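Uncharacterized protein (Bacillus cereus, PDB 5F2H) is of unknown function but probably acts as a hydrolase of the alpha/beta-hydrolase superfamily. Local coordinates at residues E147-S152 and K293-E298; L154-T159 and E306-I311; D226-M231 and Q271-V276; Y256-D261 and D301-E306. All coordinates share one frame; numbering follows the deposited sequence.

Contact 1. Residues E147-S152 and K293-E298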
loop_
_atom_site.group_PDB
_atom_site.type_symbol
_atom_site.label_atom_id
_atom_site.label_comp_id
_atom_site.label_asym_id
_atom_site.label_seq_id
_atom_site.Cartn_x
_atom_site.Cartn_y
_atom_site.Cartn_z
ATOM N N GLU B 147 23.430 1.518 0.813
ATOM C CA GLU B 147 22.211 1.214 1.538
ATOM C C GLU B 147 21.810 2.265 2.585
ATOM O O GLU B 147 20.690 2.750 2.568
ATOM C CB GLU B 147 22.322 -0.199 2.125
ATOM C CG GLU B 147 21.179 -0.659 3.017
ATOM C CD GLU B 147 21.368 -2.082 3.546
ATOM O OE1 GLU B 147 21.856 -2.959 2.810
ATOM O OE2 GLU B 147 20.971 -2.351 4.692
ATOM N N PRO B 148 22.739 2.676 3.456
ATOM C CA PRO B 148 22.378 3.642 4.500
ATOM C C PRO B 148 21.713 4.938 4.040
ATOM O O PRO B 148 20.886 5.481 4.782
ATOM C CB PRO B 148 23.716 3.965 5.166
ATOM C CG PRO B 148 24.576 2.791 4.912
ATOM C CD PRO B 148 24.140 2.243 3.579
ATOM N N TYR B 149 22.049 5.421 2.839
ATOM C CA TYR B 149 21.479 6.672 2.358
ATOM C C TYR B 149 20.109 6.528 1.722
ATOM O O TYR B 149 19.416 7.532 1.531
ATOM C CB TYR B 149 22.423 7.340 1.358
ATOM C CG TYR B 149 23.792 7.688 1.898
ATOM C CD1 TYR B 149 24.034 8.915 2.473
ATOM C CD2 TYR B 149 24.862 6.807 1.769
ATOM C CE1 TYR B 149 25.300 9.233 2.954
ATOM C CE2 TYR B 149 26.128 7.128 2.215
ATOM C CZ TYR B 149 26.343 8.331 2.820
ATOM O OH TYR B 149 27.607 8.643 3.314
ATOM N N TRP B 150 19.689 5.303 1.411
ATOM C CA TRP B 150 18.393 5.108 0.743
ATOM C C TRP B 150 17.469 4.204 1.513
ATOM O O TRP B 150 16.399 3.870 1.038
ATOM C CB TRP B 150 18.652 4.523 -0.656
ATOM C CG TRP B 150 19.582 5.374 -1.440
ATOM C CD1 TRP B 150 20.939 5.342 -1.410
ATOM C CD2 TRP B 150 19.232 6.412 -2.340
ATOM N NE1 TRP B 150 21.458 6.292 -2.244
ATOM C CE2 TRP B 150 20.426 6.941 -2.859
ATOM C CE3 TRP B 150 18.019 6.932 -2.785
ATOM C CZ2 TRP B 150 20.444 7.986 -3.774
ATOM C CZ3 TRP B 150 18.034 7.945 -3.716
ATOM C CH2 TRP B 150 19.236 8.473 -4.190
ATOM N N LYS B 151 17.892 3.810 2.702
ATOM C CA LYS B 151 17.115 2.916 3.568
ATOM C C LYS B 151 15.750 3.499 3.948
ATOM O O LYS B 151 14.767 2.755 4.052
ATOM C CB LYS B 151 17.911 2.648 4.848
ATOM C CG LYS B 151 17.336 1.583 5.766
ATOM C CD LYS B 151 18.077 1.499 7.103
ATOM C CE LYS B 151 19.584 1.330 6.942
ATOM N NZ LYS B 151 19.979 0.172 6.094
ATOM N N SER B 152 15.684 4.821 4.113
ATOM C CA SER B 152 14.444 5.505 4.504
ATOM C C SER B 152 13.284 5.509 3.497
ATOM O O SER B 152 12.288 6.198 3.721
ATOM C CB SER B 152 14.753 6.939 4.933
ATOM O OG SER B 152 15.323 7.675 3.877
ATOM N N LYS B 293 29.907 19.202 -0.425
ATOM C CA LYS B 293 30.829 18.751 -1.476
ATOM C C LYS B 293 30.231 17.518 -2.158
ATOM O O LYS B 293 29.008 17.416 -2.255
ATOM C CB LYS B 293 32.241 18.478 -0.924
ATOM C CG LYS B 293 32.943 19.710 -0.357
ATOM C CD LYS B 293 34.403 19.455 0.004
ATOM C CE LYS B 293 34.612 18.459 1.144
ATOM N NZ LYS B 293 34.083 18.953 2.450
ATOM N N HIS B 294 31.070 16.575 -2.598
ATOM C CA HIS B 294 30.588 15.371 -3.278
ATOM C C HIS B 294 30.252 14.298 -2.250
ATOM O O HIS B 294 31.001 13.328 -2.009
ATOM C CB HIS B 294 31.615 14.914 -4.288
ATOM C CG HIS B 294 31.150 13.805 -5.180
ATOM N ND1 HIS B 294 31.640 12.522 -5.093
ATOM C CD2 HIS B 294 30.246 13.793 -6.187
ATOM C CE1 HIS B 294 31.083 11.773 -6.026
ATOM N NE2 HIS B 294 30.239 12.523 -6.709
ATOM N N ASP B 295 29.068 14.484 -1.680
ATOM C CA ASP B 295 28.562 13.635 -0.647
ATOM C C ASP B 295 27.086 13.942 -0.524
ATOM O O ASP B 295 26.630 14.916 -1.073
ATOM C CB ASP B 295 29.272 14.045 0.646
ATOM C CG ASP B 295 28.792 13.288 1.837
ATOM O OD1 ASP B 295 28.233 12.188 1.653
ATOM O OD2 ASP B 295 28.979 13.810 2.959
ATOM N N TYR B 296 26.346 13.121 0.206
ATOM C CA TYR B 296 24.928 13.359 0.405
ATOM C C TYR B 296 24.754 14.368 1.537
ATOM O O TYR B 296 25.597 14.449 2.448
ATOM C CB TYR B 296 24.231 12.098 0.853
ATOM C CG TYR B 296 24.289 10.918 -0.072
ATOM C CD1 TYR B 296 25.428 10.157 -0.180
ATOM C CD2 TYR B 296 23.139 10.442 -0.663
ATOM C CE1 TYR B 296 25.437 8.994 -0.924
ATOM C CE2 TYR B 296 23.136 9.288 -1.416
ATOM C CZ TYR B 296 24.283 8.565 -1.529
ATOM O OH TYR B 296 24.278 7.423 -2.286
ATOM N N PRO B 297 23.671 15.165 1.491
ATOM C CA PRO B 297 23.427 16.138 2.578
ATOM C C PRO B 297 23.143 15.371 3.850
ATOM O O PRO B 297 22.636 14.247 3.796
ATOM C CB PRO B 297 22.191 16.896 2.116
ATOM C CG PRO B 297 21.553 16.016 1.094
ATOM C CD PRO B 297 22.633 15.210 0.455
ATOM N N GLU B 298 23.423 15.967 4.998
ATOM C CA GLU B 298 23.214 15.245 6.257
ATOM C C GLU B 298 21.726 14.980 6.586
ATOM O O GLU B 298 21.407 14.032 7.300
ATOM C CB GLU B 298 24.052 15.883 7.368
ATOM C CG GLU B 298 24.206 15.016 8.609
ATOM C CD GLU B 298 25.406 15.423 9.453
ATOM O OE1 GLU B 298 26.364 15.983 8.878
ATOM O OE2 GLU B 298 25.438 15.113 10.664
HETATM O O HOH W 1 27.849 11.191 4.404
#
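Y149 and Y296 lie face against face in an offset stack, and with W150 they form an aromatic cluster in this alpha/beta-hydrolase-type domain, between helix 143-150 and the loop that leads into helix 300-313. The ring centroids are 3.7 Å apart and the planes are turned by 8°. Along Y149, contact begins at CB, which sits over the partner ring as a CH-pi donor, 3.5 Å from Y296 CE2. Farther out, CG lies above CE1 and CZ of Y296, and CD1 comes to 3.2 Å from Y296 CD1, offset toward the rim. The torsion that sets CG opposite the carbonyl carbon (chi1 -60°) lays the ring flat over its partner in this way. Beyond the stack, the OH of Y149 holds a water 2.8 Å away, and that water donates to D295 OD1 at 3.0 Å. I11 of the second subunit packs on both tyrosines, so these two residues also lie at the interface between subunits. Just before D295, H294 NE2 is hydrogen-bonded to S208 OG of a GxSxG pattern, an arrangement consistent with the serine-histidine pair of the superfamily. Y296 is held at both ends. Its backbone N donates to D295 OD1 from above the carboxylate plane, and W150 NE1, pointing nearly in the plane of its own indole, donates to Y296 OH across 3.0 Å.

Contact 2. Residues L154-T159 and E306-I311; sequences LDQDYT and EAIKYI
Q156 and Y158 reach from one side toward a single side chain, I308, which projects from helix 300-313. The approach begins with a short 3-10 segment at L154 and D155, where L154 O accepts a backbone bond from D157 N and turns the chain back. Q156 follows, and it meets the isoleucine with its aliphatic part: CG is 4.0 Å from I308 CD1, and CB lies at nearly the same distance from that methyl. The glutamine chain bends at chi2 (-59°), which carries its amide away along the helix while the methylenes stay against I308. D157 then takes a left-handed backbone conformation, and its OD2 makes a salt bridge with K129 of the second subunit. The main apolar contact comes at Y158, near the start of strand 158-164, which is outermost in this chain's sheet. Its CE1 meets I308 CG2 at 3.6 Å and I308 CD1 at 4.0 Å, so both ends of the branched side chain meet one flank of the ring; the two side chains run past each other in opposite directions. The phenol OH is hydrogen-bonded to S201 OG, which ties down the ring's far end. I203, on strand 202-207, touches both Y158 and I308 and links the pair to the sheet. The helix after the last strand thus packs on one face of a parallel sheet, as in the alpha/beta-hydrolase fold.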
loop_
_atom_site.group_PDB
_atom_site.type_symbol
_atom_site.label_atom_id
_atom_site.label_comp_id
_atom_site.label_asym_id
_atom_site.label_seq_id
_atom_site.Cartn_x
_atom_site.Cartn_y
_atom_site.Cartn_z
ATOM N N LEU B 154 11.604 2.867 2.805
ATOM C CA LEU B 154 10.666 1.864 3.295
ATOM C C LEU B 154 9.532 2.576 4.038
ATOM O O LEU B 154 8.398 2.104 4.077
ATOM C CB LEU B 154 11.376 0.881 4.218
ATOM C CG LEU B 154 12.588 0.138 3.654
ATOM C CD1 LEU B 154 13.185 -0.752 4.735
ATOM C CD2 LEU B 154 12.235 -0.680 2.419
ATOM N N ASP B 155 9.859 3.736 4.603
ATOM C CA ASP B 155 8.909 4.567 5.337
ATOM C C ASP B 155 7.801 5.090 4.417
ATOM O O ASP B 155 6.804 5.633 4.893
ATOM C CB ASP B 155 9.648 5.756 5.965
ATOM C CG ASP B 155 10.745 5.327 6.941
ATOM O OD1 ASP B 155 10.720 4.168 7.403
ATOM O OD2 ASP B 155 11.618 6.163 7.267
ATOM N N GLN B 156 7.993 4.948 3.103
ATOM C CA GLN B 156 7.018 5.397 2.112
ATOM C C GLN B 156 6.446 4.205 1.359
ATOM O O GLN B 156 5.957 4.325 0.237
ATOM C CB GLN B 156 7.662 6.393 1.163
ATOM C CG GLN B 156 8.354 7.539 1.887
ATOM C CD GLN B 156 7.434 8.346 2.790
ATOM O OE1 GLN B 156 6.213 8.279 2.674
ATOM N NE2 GLN B 156 8.029 9.150 3.676
ATOM N N ASP B 157 6.522 3.052 2.014
ATOM C CA ASP B 157 6.004 1.790 1.510
ATOM C C ASP B 157 6.692 1.299 0.242
ATOM O O ASP B 157 6.054 0.655 -0.581
ATOM C CB ASP B 157 4.495 1.937 1.249
ATOM C CG ASP B 157 3.781 0.601 1.097
ATOM O OD1 ASP B 157 4.426 -0.458 1.262
ATOM O OD2 ASP B 157 2.555 0.611 0.839
ATOM N N TYR B 158 7.980 1.592 0.083
ATOM C CA TYR B 158 8.726 1.158 -1.104
ATOM C C TYR B 158 9.696 0.030 -0.872
ATOM O O TYR B 158 10.508 0.096 0.032
ATOM C CB TYR B 158 9.551 2.304 -1.721
ATOM C CG TYR B 158 8.791 3.284 -2.573
ATOM C CD1 TYR B 158 8.174 4.390 -2.019
ATOM C CD2 TYR B 158 8.750 3.125 -3.966
ATOM C CE1 TYR B 158 7.496 5.294 -2.817
ATOM C CE2 TYR B 158 8.067 4.015 -4.770
ATOM C CZ TYR B 158 7.449 5.100 -4.191
ATOM O OH TYR B 158 6.759 5.991 -4.970
ATOM N N THR B 159 9.638 -0.980 -1.733
ATOM C CA THR B 159 10.558 -2.114 -1.677
ATOM C C THR B 159 11.839 -1.550 -2.264
ATOM O O THR B 159 11.815 -0.950 -3.338
ATOM C CB THR B 159 10.051 -3.280 -2.537
ATOM O OG1 THR B 159 8.814 -3.761 -1.994
ATOM C CG2 THR B 159 11.074 -4.413 -2.587
ATOM N N GLU B 306 10.354 14.474 0.718
ATOM C CA GLU B 306 9.807 15.455 -0.239
ATOM C C GLU B 306 9.775 14.905 -1.656
ATOM O O GLU B 306 8.775 14.987 -2.343
ATOM C CB GLU B 306 10.650 16.729 -0.349
ATOM C CG GLU B 306 10.568 17.769 0.745
ATOM C CD GLU B 306 11.322 19.040 0.337
ATOM O OE1 GLU B 306 11.216 20.076 1.034
ATOM O OE2 GLU B 306 11.984 19.024 -0.731
ATOM N N ALA B 307 10.922 14.411 -2.097
ATOM C CA ALA B 307 11.072 13.861 -3.435
ATOM C C ALA B 307 9.960 12.886 -3.766
ATOM O O ALA B 307 9.284 13.017 -4.772
ATOM C CB ALA B 307 12.424 13.191 -3.565
ATOM N N ILE B 308 9.757 11.910 -2.901
ATOM C CA ILE B 308 8.719 10.929 -3.134
ATOM C C ILE B 308 7.339 11.581 -3.115
ATOM O O ILE B 308 6.490 11.257 -3.951
ATOM C CB ILE B 308 8.836 9.762 -2.145
ATOM C CG1 ILE B 308 10.148 9.019 -2.417
ATOM C CG2 ILE B 308 7.658 8.805 -2.296
ATOM C CD1 ILE B 308 10.367 7.796 -1.558
ATOM N N LYS B 309 7.112 12.490 -2.168
ATOM C CA LYS B 309 5.826 13.196 -2.086
ATOM C C LYS B 309 5.583 13.827 -3.425
ATOM O O LYS B 309 4.584 13.566 -4.073
ATOM C CB LYS B 309 5.815 14.274 -0.996
ATOM C CG LYS B 309 5.718 13.759 0.434
ATOM C CD LYS B 309 5.978 14.864 1.449
ATOM C CE LYS B 309 5.069 16.078 1.297
ATOM N NZ LYS B 309 5.452 17.131 2.278
ATOM N N TYR B 310 6.556 14.616 -3.846
ATOM C CA TYR B 310 6.523 15.302 -5.125
ATOM C C TYR B 310 6.256 14.360 -6.285
ATOM O O TYR B 310 5.258 14.512 -6.981
ATOM C CB TYR B 310 7.858 16.016 -5.337
ATOM C CG TYR B 310 8.039 16.657 -6.686
ATOM C CD1 TYR B 310 7.481 17.900 -6.974
ATOM C CD2 TYR B 310 8.840 16.057 -7.650
ATOM C CE1 TYR B 310 7.676 18.501 -8.206
ATOM C CE2 TYR B 310 9.044 16.650 -8.884
ATOM C CZ TYR B 310 8.461 17.868 -9.162
ATOM O OH TYR B 310 8.668 18.450 -10.396
ATOM N N ILE B 311 7.125 13.363 -6.445
ATOM C CA ILE B 311 7.032 12.390 -7.541
ATOM C C ILE B 311 5.700 11.711 -7.736
ATOM O O ILE B 311 5.096 11.814 -8.800
ATOM C CB ILE B 311 8.144 11.312 -7.468
ATOM C CG1 ILE B 311 9.492 11.965 -7.770
ATOM C CG2 ILE B 311 7.901 10.190 -8.482
ATOM C CD1 ILE B 311 10.667 11.023 -7.707
#

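Contact 3. Residues D226-M231 and Q271-V276; sequences DGFIFM and QQFVQV
F273 points its ring from helix 267-279 into a pair of phenylalanines on strand 227-231. The nearest approach is F273 CE2 to F228 CE2, 4.0 Å, with F228 CE2 close to the plane of the F273 ring and at its edge. F273 CE2 also comes to the edge of the F230 ring, 4.3 Å from F230 CD2. These are ordinary apolar contacts, and none of the rings lies flat on F273. The strand pair has its own order: F228 CD2 stands over one face of the F230 ring, toward its rim, while F230 CG lies in the plane of the F228 ring. F228 achieves this by setting CG between its backbone N and carbonyl carbon (chi1 65°), which raises the ring off the strand and leans it forward, beside F230. One shell farther out, L215 of helix 209-219 touches both F230 and F273, A211 and A214 cover F230, and V257 on the adjacent strand touches F228 and F273. I238, from a loop, also touches F273. Alternation along the strand sends I229 the other way, toward A307 and I311 of helix 300-313. A parallel sheet with helices packed on both faces, the three-layer alpha/beta/alpha sandwich, is the architecture of alpha/beta hydrolases.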
loop_
_atom_site.group_PDB
_atom_site.type_symbol
_atom_site.label_atom_id
_atom_site.label_comp_id
_atom_site.label_asym_id
_atom_site.label_seq_id
_atom_site.Cartn_x
_atom_site.Cartn_y
_atom_site.Cartn_z
ATOM N N ASP B 226 8.327 6.199 -12.837
ATOM C CA ASP B 226 7.428 7.320 -12.570
ATOM C C ASP B 226 8.189 8.588 -12.198
ATOM O O ASP B 226 7.660 9.678 -12.319
ATOM C CB ASP B 226 6.428 6.966 -11.463
ATOM C CG ASP B 226 5.505 5.820 -11.855
ATOM O OD1 ASP B 226 5.800 5.110 -12.848
ATOM O OD2 ASP B 226 4.485 5.619 -11.157
ATOM N N GLY B 227 9.396 8.441 -11.661
ATOM C CA GLY B 227 10.218 9.589 -11.284
ATOM C C GLY B 227 11.652 9.176 -11.033
ATOM O O GLY B 227 11.957 8.001 -11.015
ATOM N N PHE B 228 12.550 10.130 -10.838
ATOM C CA PHE B 228 13.945 9.772 -10.592
ATOM C C PHE B 228 14.539 10.754 -9.606
ATOM O O PHE B 228 14.268 11.958 -9.675
ATOM C CB PHE B 228 14.743 9.760 -11.896
ATOM C CG PHE B 228 14.862 11.108 -12.538
ATOM C CD1 PHE B 228 13.855 11.605 -13.334
ATOM C CD2 PHE B 228 15.979 11.872 -12.341
ATOM C CE1 PHE B 228 13.970 12.847 -13.950
ATOM C CE2 PHE B 228 16.109 13.118 -12.950
ATOM C CZ PHE B 228 15.103 13.608 -13.759
ATOM N N ILE B 229 15.401 10.253 -8.737
ATOM C CA ILE B 229 16.011 11.099 -7.705
ATOM C C ILE B 229 17.533 11.029 -7.733
ATOM O O ILE B 229 18.112 10.122 -7.139
ATOM C CB ILE B 229 15.520 10.660 -6.305
ATOM C CG1 ILE B 229 13.987 10.586 -6.263
ATOM C CG2 ILE B 229 16.032 11.609 -5.230
ATOM C CD1 ILE B 229 13.449 10.049 -4.964
ATOM N N PHE B 230 18.183 12.001 -8.372
ATOM C CA PHE B 230 19.634 11.971 -8.455
ATOM C C PHE B 230 20.353 12.835 -7.449
ATOM O O PHE B 230 19.906 13.928 -7.113
ATOM C CB PHE B 230 20.124 12.328 -9.842
ATOM C CG PHE B 230 19.523 11.495 -10.932
ATOM C CD1 PHE B 230 19.378 10.121 -10.784
ATOM C CD2 PHE B 230 19.354 12.044 -12.199
ATOM C CE1 PHE B 230 18.902 9.344 -11.835
ATOM C CE2 PHE B 230 18.895 11.276 -13.248
ATOM C CZ PHE B 230 18.660 9.927 -13.065
HETATM N N MSE B 231 21.486 12.321 -6.979
HETATM C CA MSE B 231 22.320 13.002 -5.992
HETATM C C MSE B 231 23.657 13.151 -6.643
HETATM O O MSE B 231 24.292 12.156 -7.033
HETATM C CB MSE B 231 22.401 12.130 -4.735
HETATM C CG MSE B 231 23.343 12.668 -3.658
HETATM SE SE MSE B 231 22.638 14.299 -2.798
HETATM C CE MSE B 231 24.098 15.496 -3.385
ATOM N N GLN B 271 24.139 21.009 -13.269
ATOM C CA GLN B 271 23.421 22.245 -13.612
ATOM C C GLN B 271 23.115 22.282 -15.111
ATOM O O GLN B 271 22.068 22.780 -15.494
ATOM C CB GLN B 271 24.162 23.491 -13.127
ATOM C CG GLN B 271 23.268 24.720 -13.079
ATOM C CD GLN B 271 23.906 25.897 -12.357
ATOM O OE1 GLN B 271 23.216 26.686 -11.704
ATOM N NE2 GLN B 271 25.231 25.979 -12.406
ATOM N N GLN B 272 23.987 21.711 -15.946
ATOM C CA GLN B 272 23.744 21.663 -17.399
ATOM C C GLN B 272 22.530 20.791 -17.655
ATOM O O GLN B 272 21.708 21.087 -18.513
ATOM C CB GLN B 272 24.906 21.025 -18.150
ATOM C CG GLN B 272 26.236 21.734 -18.001
ATOM C CD GLN B 272 27.351 20.982 -18.693
ATOM O OE1 GLN B 272 27.097 20.062 -19.470
ATOM N NE2 GLN B 272 28.595 21.363 -18.408
ATOM N N PHE B 273 22.450 19.691 -16.917
ATOM C CA PHE B 273 21.344 18.769 -17.045
ATOM C C PHE B 273 20.042 19.454 -16.674
ATOM O O PHE B 273 19.073 19.416 -17.431
ATOM C CB PHE B 273 21.618 17.534 -16.206
ATOM C CG PHE B 273 20.468 16.570 -16.132
ATOM C CD1 PHE B 273 20.078 15.852 -17.246
ATOM C CD2 PHE B 273 19.871 16.276 -14.915
ATOM C CE1 PHE B 273 19.042 14.939 -17.180
ATOM C CE2 PHE B 273 18.844 15.357 -14.838
ATOM C CZ PHE B 273 18.433 14.682 -15.975
ATOM N N VAL B 274 20.032 20.126 -15.534
ATOM C CA VAL B 274 18.840 20.841 -15.078
ATOM C C VAL B 274 18.403 21.879 -16.115
ATOM O O VAL B 274 17.213 22.156 -16.264
ATOM C CB VAL B 274 19.084 21.534 -13.716
ATOM C CG1 VAL B 274 17.914 22.434 -13.351
ATOM C CG2 VAL B 274 19.317 20.489 -12.625
ATOM N N GLN B 275 19.374 22.473 -16.804
ATOM C CA GLN B 275 19.095 23.470 -17.839
ATOM C C GLN B 275 18.266 22.851 -18.971
ATOM O O GLN B 275 17.269 23.423 -19.403
ATOM C CB GLN B 275 20.408 24.034 -18.385
ATOM C CG GLN B 275 20.266 25.044 -19.505
ATOM C CD GLN B 275 19.475 26.283 -19.121
ATOM O OE1 GLN B 275 19.022 26.438 -17.986
ATOM N NE2 GLN B 275 19.310 27.183 -20.087
ATOM N N VAL B 276 18.664 21.660 -19.413
ATOM C CA VAL B 276 17.941 20.970 -20.464
ATOM C C VAL B 276 16.532 20.607 -19.970
ATOM O O VAL B 276 15.562 20.748 -20.709
ATOM C CB VAL B 276 18.664 19.696 -20.929
ATOM C CG1 VAL B 276 17.824 18.980 -21.968
ATOM C CG2 VAL B 276 20.047 20.020 -21.473
#

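Contact 4. Residues Y256-D261 and D301-E306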
loop_
_atom_site.group_PDB
_atom_site.type_symbol
_atom_site.label_atom_id
_atom_site.label_comp_id
_atom_site.label_asym_id
_atom_site.label_seq_id
_atom_site.Cartn_x
_atom_site.Cartn_y
_atom_site.Cartn_z
ATOM N N TYR B 256 13.786 14.885 -9.351
ATOM C CA TYR B 256 14.192 15.593 -8.160
ATOM C C TYR B 256 15.690 15.415 -8.188
ATOM O O TYR B 256 16.180 14.294 -8.134
ATOM C CB TYR B 256 13.579 14.961 -6.915
ATOM C CG TYR B 256 13.667 15.825 -5.663
ATOM C CD1 TYR B 256 14.836 15.897 -4.913
ATOM C CD2 TYR B 256 12.555 16.530 -5.208
ATOM C CE1 TYR B 256 14.903 16.669 -3.764
ATOM C CE2 TYR B 256 12.610 17.294 -4.060
ATOM C CZ TYR B 256 13.786 17.358 -3.342
ATOM O OH TYR B 256 13.836 18.136 -2.212
ATOM N N VAL B 257 16.408 16.512 -8.381
ATOM C CA VAL B 257 17.864 16.485 -8.448
ATOM C C VAL B 257 18.441 17.320 -7.313
ATOM O O VAL B 257 17.935 18.405 -7.006
ATOM C CB VAL B 257 18.359 17.036 -9.792
ATOM C CG1 VAL B 257 19.877 17.067 -9.824
ATOM C CG2 VAL B 257 17.795 16.198 -10.927
ATOM N N VAL B 258 19.506 16.811 -6.706
ATOM C CA VAL B 258 20.136 17.484 -5.616
ATOM C C VAL B 258 21.618 17.470 -5.849
ATOM O O VAL B 258 22.149 16.475 -6.309
ATOM C CB VAL B 258 19.862 16.717 -4.288
ATOM C CG1 VAL B 258 20.575 17.388 -3.110
ATOM C CG2 VAL B 258 18.364 16.606 -4.001
ATOM N N CYS B 259 22.287 18.556 -5.511
ATOM C CA CYS B 259 23.732 18.624 -5.641
ATOM C C CYS B 259 24.260 19.740 -4.769
ATOM O O CYS B 259 23.586 20.759 -4.558
ATOM C CB CYS B 259 24.177 18.849 -7.065
ATOM S SG CYS B 259 25.976 18.892 -7.214
ATOM N N GLY B 260 25.459 19.526 -4.243
ATOM C CA GLY B 260 26.105 20.496 -3.375
ATOM C C GLY B 260 26.965 21.471 -4.162
ATOM O O GLY B 260 27.707 21.073 -5.068
ATOM N N ASP B 261 26.920 22.738 -3.757
ATOM C CA ASP B 261 27.670 23.804 -4.421
ATOM C C ASP B 261 29.197 23.784 -4.264
ATOM O O ASP B 261 29.861 24.721 -4.699
ATOM C CB ASP B 261 27.134 25.164 -3.977
ATOM C CG ASP B 261 27.265 25.381 -2.491
ATOM O OD1 ASP B 261 27.597 24.415 -1.769
ATOM O OD2 ASP B 261 27.023 26.519 -2.041
ATOM N N ASP B 301 17.676 12.023 4.113
ATOM C CA ASP B 301 16.490 11.171 4.265
ATOM C C ASP B 301 15.206 12.019 4.292
ATOM O O ASP B 301 14.111 11.514 3.991
ATOM C CB ASP B 301 16.610 10.204 5.456
ATOM C CG ASP B 301 16.843 10.909 6.778
ATOM O OD1 ASP B 301 16.951 12.156 6.799
ATOM O OD2 ASP B 301 16.952 10.203 7.805
ATOM N N GLU B 302 15.357 13.302 4.640
ATOM C CA GLU B 302 14.244 14.249 4.661
ATOM C C GLU B 302 13.947 14.708 3.247
ATOM O O GLU B 302 12.792 14.916 2.890
ATOM C CB GLU B 302 14.536 15.452 5.559
ATOM C CG GLU B 302 14.544 15.113 7.033
ATOM C CD GLU B 302 13.178 14.635 7.525
ATOM O OE1 GLU B 302 12.195 14.673 6.747
ATOM O OE2 GLU B 302 13.075 14.235 8.706
ATOM N N LEU B 303 14.992 14.881 2.444
ATOM C CA LEU B 303 14.809 15.283 1.062
ATOM C C LEU B 303 14.092 14.153 0.359
ATOM O O LEU B 303 13.181 14.412 -0.422
ATOM C CB LEU B 303 16.130 15.588 0.373
ATOM C CG LEU B 303 16.964 16.700 1.016
ATOM C CD1 LEU B 303 18.254 16.895 0.234
ATOM C CD2 LEU B 303 16.187 18.007 1.106
ATOM N N LEU B 304 14.492 12.907 0.640
ATOM C CA LEU B 304 13.825 11.740 0.036
ATOM C C LEU B 304 12.331 11.739 0.313
ATOM O O LEU B 304 11.552 11.263 -0.515
ATOM C CB LEU B 304 14.399 10.413 0.514
ATOM C CG LEU B 304 15.728 9.904 -0.017
ATOM C CD1 LEU B 304 16.129 8.620 0.694
ATOM C CD2 LEU B 304 15.587 9.646 -1.506
ATOM N N LYS B 305 11.936 12.230 1.486
ATOM C CA LYS B 305 10.524 12.294 1.831
ATOM C C LYS B 305 9.845 13.244 0.833
ATOM O O LYS B 305 8.886 12.848 0.162
ATOM C CB LYS B 305 10.331 12.743 3.277
ATOM C CG LYS B 305 8.885 12.716 3.736
ATOM C CD LYS B 305 8.718 12.979 5.224
ATOM C CE LYS B 305 9.348 11.868 6.053
ATOM N NZ LYS B 305 9.111 12.059 7.509
ATOM N N GLU B 306 10.354 14.474 0.718
ATOM C CA GLU B 306 9.807 15.455 -0.239
ATOM C C GLU B 306 9.775 14.905 -1.656
ATOM O O GLU B 306 8.775 14.987 -2.343
ATOM C CB GLU B 306 10.650 16.729 -0.349
ATOM C CG GLU B 306 10.568 17.769 0.745
ATOM C CD GLU B 306 11.322 19.040 0.337
ATOM O OE1 GLU B 306 11.216 20.076 1.034
ATOM O OE2 GLU B 306 11.984 19.024 -0.731
#
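Y256 meets E306, and V258 meets L303, where strand 254-260 of the parallel sheet lies beneath helix 300-313, part of one helical layer of the alpha/beta-hydrolase fold. The two segments run nearly antiparallel: their axes come within 10.1 Å and their directions differ by 158°. A single polar link spans the contact. The hydroxyl of Y256 donates to E306 OE2 across 2.5 Å, reaching the oxygen nearly along its C-O bond. The carboxylate oxygen lies in the plane of the phenol ring, at its edge, although the carboxylate itself is turned steeply against the ring. Y256 sets CG opposite its backbone N (chi1 -166°), which points the phenol at the helix, and the extended E306 chain brings OE2 to it. The result carries a buried phenol out to an exposed glutamate on the helix. Apolar contacts make up the rest. L303 CD1 lies against V258 CG1 at 4.1 Å, while its other methyl, CD2, sits the same distance from Y256 OH. P297 adds to the cover of L303, M231 and V289 flank V258 from the neighbouring strands, and K287 touches Y256. Nearer the helix backbone, the flank of the tyrosine ring passes the first side-chain carbon of the leucine, with Y256 CE1 4.4 Å from L303 CB.

Overall arrangement
Beyond the N-terminal helices, the chain enters the sheet-containing region, and each contact closes a loop there. Contact 1 opens first, on helix 143-150, and closes at residues 293-298; contact 2 opens just after it, at the approach to strand 158-164, and closes later, on helix 300-313, so the two cross. Contact 3 joins strand 227-231 to helix 267-279 and is nested inside both. Contact 4 starts within contact 3 and ends beyond it, crossing contacts 3 and 1 while remaining nested in contact 2, with which it shares E306. Helix 300-313 is thereby tied to strand 158-164 at one side of the sheet and to strand 254-260 toward the other, while contact 3 secures the other helical layer.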